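Local coordinates for protein lectin CEL-I, N-acetyl-D-galactosamine-specific C-type (Cucumaria echinata, PDB 4WQQ) that binds N-acetylgalactosamine and galactose through calcium in its natural form, and in this engineered form holds mannose at a calcium ion, at residues H29-C32 / V33-S36; Y57-N60 / Y61-G64. The protein carries 3 engineered substitutions. One frame throughout, in Å; residues are numbered along the deposited sequence.

Interaction 1: residues H29-C32 / V33-S36; sequences HHEC and VSYS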
# COMPACT_ATOMS: atom_id res chain seq x y z
N HIS A 29 3.37 -6.74 18.84
CA HIS A 29 2.09 -6.90 18.21
C HIS A 29 1.43 -5.52 18.06
O HIS A 29 1.00 -5.14 16.97
CB HIS A 29 1.24 -7.84 19.04
CG HIS A 29 -0.09 -8.13 18.43
ND1 HIS A 29 -1.11 -8.71 19.13
CD2 HIS A 29 -0.51 -8.07 17.14
CE1 HIS A 29 -2.16 -8.87 18.32
NE2 HIS A 29 -1.82 -8.48 17.11
N HIS A 30 1.37 -4.80 19.20
CA HIS A 30 0.90 -3.41 19.22
C HIS A 30 1.61 -2.52 18.20
O HIS A 30 0.94 -1.81 17.45
CB HIS A 30 1.04 -2.85 20.65
CG HIS A 30 0.84 -1.37 20.75
ND1 HIS A 30 -0.41 -0.79 20.87
CD2 HIS A 30 1.73 -0.35 20.69
CE1 HIS A 30 -0.27 0.53 20.91
NE2 HIS A 30 1.01 0.82 20.78
N GLU A 31 2.94 -2.53 18.16
CA GLU A 31 3.68 -1.68 17.29
C GLU A 31 3.37 -2.01 15.84
O GLU A 31 3.10 -1.13 15.04
CB GLU A 31 5.19 -1.85 17.52
CG GLU A 31 5.70 -1.13 18.75
CD GLU A 31 5.52 0.37 18.66
OE1 GLU A 31 5.25 0.97 19.71
OE2 GLU A 31 5.65 0.94 17.56
N CYS A 32 3.37 -3.29 15.48
CA CYS A 32 3.01 -3.62 14.09
C CYS A 32 1.62 -3.16 13.66
O CYS A 32 1.44 -2.61 12.60
CB CYS A 32 3.10 -5.15 13.76
SG CYS A 32 4.80 -5.79 13.75
N VAL A 33 0.63 -3.40 14.51
CA VAL A 33 -0.73 -3.10 14.15
C VAL A 33 -0.92 -1.58 13.99
O VAL A 33 -1.76 -1.12 13.20
CB VAL A 33 -1.70 -3.75 15.16
CG1 VAL A 33 -3.12 -3.27 14.91
CG2 VAL A 33 -1.68 -5.26 14.99
N SER A 34 -0.16 -0.81 14.77
CA SER A 34 -0.21 0.65 14.70
C SER A 34 -0.05 1.25 13.32
O SER A 34 -0.60 2.33 13.09
CB SER A 34 0.77 1.27 15.69
OG SER A 34 2.10 1.23 15.20
N TYR A 35 0.62 0.56 12.37
CA TYR A 35 0.82 1.08 10.99
C TYR A 35 -0.39 0.87 10.10
O TYR A 35 -0.40 1.35 8.98
CB TYR A 35 2.03 0.41 10.38
CG TYR A 35 3.29 0.77 11.06
CD1 TYR A 35 3.98 1.93 10.70
CD2 TYR A 35 3.84 -0.06 12.03
CE1 TYR A 35 5.15 2.30 11.38
CE2 TYR A 35 5.04 0.29 12.72
CZ TYR A 35 5.69 1.46 12.37
OH TYR A 35 6.84 1.81 13.03
N SER A 36 -1.40 0.12 10.55
CA SER A 36 -2.53 -0.22 9.67
C SER A 36 -3.25 1.01 9.10
O SER A 36 -3.32 2.11 9.72
CB SER A 36 -3.54 -1.12 10.37
OG SER A 36 -2.97 -2.28 10.96
O HOH W 1 7.55 0.21 15.36

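Interaction 2: residues Y57-N60 / Y61-G64; sequences YVFN and YWRG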
# COMPACT_ATOMS: atom_id res chain seq x y z
N TYR A 57 12.66 -16.04 3.28
CA TYR A 57 12.70 -14.60 2.93
C TYR A 57 12.79 -13.80 4.24
O TYR A 57 13.68 -12.96 4.45
CB TYR A 57 11.46 -14.17 2.15
CG TYR A 57 11.42 -12.66 2.11
CD1 TYR A 57 12.22 -11.94 1.24
CD2 TYR A 57 10.66 -11.96 3.05
CE1 TYR A 57 12.27 -10.56 1.30
CE2 TYR A 57 10.68 -10.60 3.10
CZ TYR A 57 11.47 -9.88 2.25
OH TYR A 57 11.45 -8.49 2.34
N VAL A 58 11.92 -14.16 5.17
CA VAL A 58 11.89 -13.50 6.49
C VAL A 58 13.16 -13.65 7.29
O VAL A 58 13.71 -12.70 7.79
CB VAL A 58 10.65 -13.98 7.28
CG1 VAL A 58 10.69 -13.48 8.75
CG2 VAL A 58 9.37 -13.53 6.61
N PHE A 59 13.65 -14.88 7.37
CA PHE A 59 14.82 -15.19 8.14
C PHE A 59 16.02 -14.43 7.53
O PHE A 59 16.83 -13.81 8.27
CB PHE A 59 15.00 -16.71 8.17
CG PHE A 59 16.27 -17.14 8.85
CD1 PHE A 59 16.35 -17.08 10.22
CD2 PHE A 59 17.34 -17.59 8.13
CE1 PHE A 59 17.50 -17.47 10.87
CE2 PHE A 59 18.52 -17.92 8.77
CZ PHE A 59 18.60 -17.89 10.14
N ASN A 60 16.17 -14.50 6.18
CA ASN A 60 17.33 -13.89 5.55
C ASN A 60 17.30 -12.35 5.67
O ASN A 60 18.33 -11.68 5.88
CB ASN A 60 17.44 -14.38 4.09
CG ASN A 60 17.73 -15.92 4.02
OD1 ASN A 60 18.53 -16.44 4.82
ND2 ASN A 60 17.07 -16.63 3.11
N TYR A 61 16.09 -11.79 5.65
CA TYR A 61 15.96 -10.35 5.79
C TYR A 61 16.38 -9.90 7.19
O TYR A 61 17.23 -9.00 7.38
CB TYR A 61 14.50 -9.98 5.45
CG TYR A 61 14.03 -8.55 5.75
CD1 TYR A 61 14.90 -7.48 5.74
CD2 TYR A 61 12.69 -8.31 6.06
CE1 TYR A 61 14.47 -6.20 6.00
CE2 TYR A 61 12.22 -7.01 6.32
CZ TYR A 61 13.12 -5.96 6.33
OH TYR A 61 12.76 -4.65 6.57
N TRP A 62 15.84 -10.58 8.20
CA TRP A 62 16.19 -10.36 9.56
C TRP A 62 17.73 -10.43 9.80
O TRP A 62 18.34 -9.51 10.33
CB TRP A 62 15.44 -11.37 10.45
CG TRP A 62 15.95 -11.45 11.84
CD1 TRP A 62 16.41 -10.42 12.62
CD2 TRP A 62 15.93 -12.61 12.68
NE1 TRP A 62 16.70 -10.86 13.85
CE2 TRP A 62 16.45 -12.20 13.93
CE3 TRP A 62 15.59 -13.97 12.49
CZ2 TRP A 62 16.62 -13.08 14.98
CZ3 TRP A 62 15.79 -14.83 13.51
CH2 TRP A 62 16.25 -14.37 14.79
N ARG A 63 18.31 -11.57 9.38
CA ARG A 63 19.71 -11.86 9.68
C ARG A 63 20.67 -11.04 8.85
O ARG A 63 21.83 -10.86 9.26
CB ARG A 63 19.94 -13.35 9.59
CG ARG A 63 19.06 -14.19 10.50
CD ARG A 63 19.13 -13.74 11.95
NE ARG A 63 20.47 -13.91 12.49
CZ ARG A 63 20.89 -13.46 13.67
NH1 ARG A 63 20.11 -12.74 14.45
NH2 ARG A 63 22.10 -13.72 14.06
N GLY A 64 20.16 -10.39 7.80
CA GLY A 64 20.97 -9.38 7.07
C GLY A 64 21.11 -8.07 7.79
O GLY A 64 22.09 -7.31 7.60

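Interaction 1: residues H29-C32 / V33-S36
His29 and Val33 meet one helical turn apart, near the C-terminal end of helix 25-34 of the C-type lectin domain. Backbone bonds come first: Val33 N donates to His29 O at 3.0 Å and Ser34 N to His30 O at 3.1 Å, the last regular i to i+4 bonds here. The next amide changes step. Tyr35 N turns to Cys32 O, three residues back, over 3.3 Å and from well above the carbonyl plane, as the chain tightens into a turn. Hydroxyls supply further bonds. Ser34 OG, set between its own backbone N and carbonyl carbon (chi1 79°), folds back to donate to Glu31 O at 2.6 Å. Val33 O takes Ser36 OG at 2.8 Å beside a backbone partner, Ser36 N. One water joins Glu31 OE2, to which it donates, and Tyr35 OH. The nonpolar contact is that of His29 and Val33, which lie side by side with His29 CD2 3.7 Å from Val33 CG2. The Tyr35 ring lies against the carbonyls of the last turn: Tyr35 CD2 is 3.3 Å from Glu31 O, and Cys32 O lies at the ring edge. Cys32 is tied by disulfide to Cys136, and Cys32 O also accepts Ser44 OG; Tyr35 O and Ser36 O both meet Thr39 OG1 of the second subunit. Carbonyls that lose their i+4 amides are thus met by hydroxyls and i+3 amides, in a turn placed at the subunit interface.

Interaction 2: residues Y57-N60 / Y61-G64
Tyr57 opens a run of side-chain contacts with Tyr61 and its neighbours along helix 52-65, the second helix of the C-type lectin fold. Its ring lies alongside that of Tyr61, both pointing the same way, with the ring centroids of Tyr57 and Tyr61 6.0 Å apart and the planes obliquely inclined; Tyr57 OH is 3.9 Å from Tyr61 CD2. Tyr57 O accepts Tyr61 N, and the hydroxyl of Tyr61 reaches on to Phe18 N. Val58 turns its side chain away to pack on Phe115 and Met135 of the sheet, while its carbonyl receives Trp62 N in a nearly straight bond. Phe59 meets two partners. Its CG is anti to the backbone N (chi1 175°), which carries its ring to the next turn of the helix, where Phe59 CD1 touches Trp62 CE3 at 3.9 Å and the planes of the two rings are steeply inclined at 82°. Arg63 bends at chi2 and chi3, so that successive methylenes meet the two rings. Arg63 CG lies over one face of Phe59 in a CH-pi contact, 3.8 Å from the ring centroid, and Arg63 CD sits over the centre of the Trp62 ring, 3.4 Å above its plane. The guanidinium is held beyond the helix by Gln68 O, while Trp62 NE1 bonds to Asp66 OD2. Asn60 adds the final bond, Asn60 O taking Gly64 N at 2.9 Å with a bent angle of 135° at the hydrogen.

In the fold
From the N terminus, the chain passes through strands 9-11 and 14-23 before entering helix 25-34, whose end holds interaction 1; strand 42-46 follows, then helix 52-65 with interaction 2. The two contacts come in series, neither nesting nor crossing, and each closes only about a turn of helix. They do not touch: their centres are 20 Å apart. Interaction 1 sits against strands 42-46 and 132-140 and borders the second subunit, whereas interaction 2 packs on strands 9-11, 112-116 and 132-140. Strand 132-140 is thus common ground, with Tyr134 and Met135 facing one helix each. The Cys32-Cys136 disulfide makes the tie between helix 25-34 and this strand covalent.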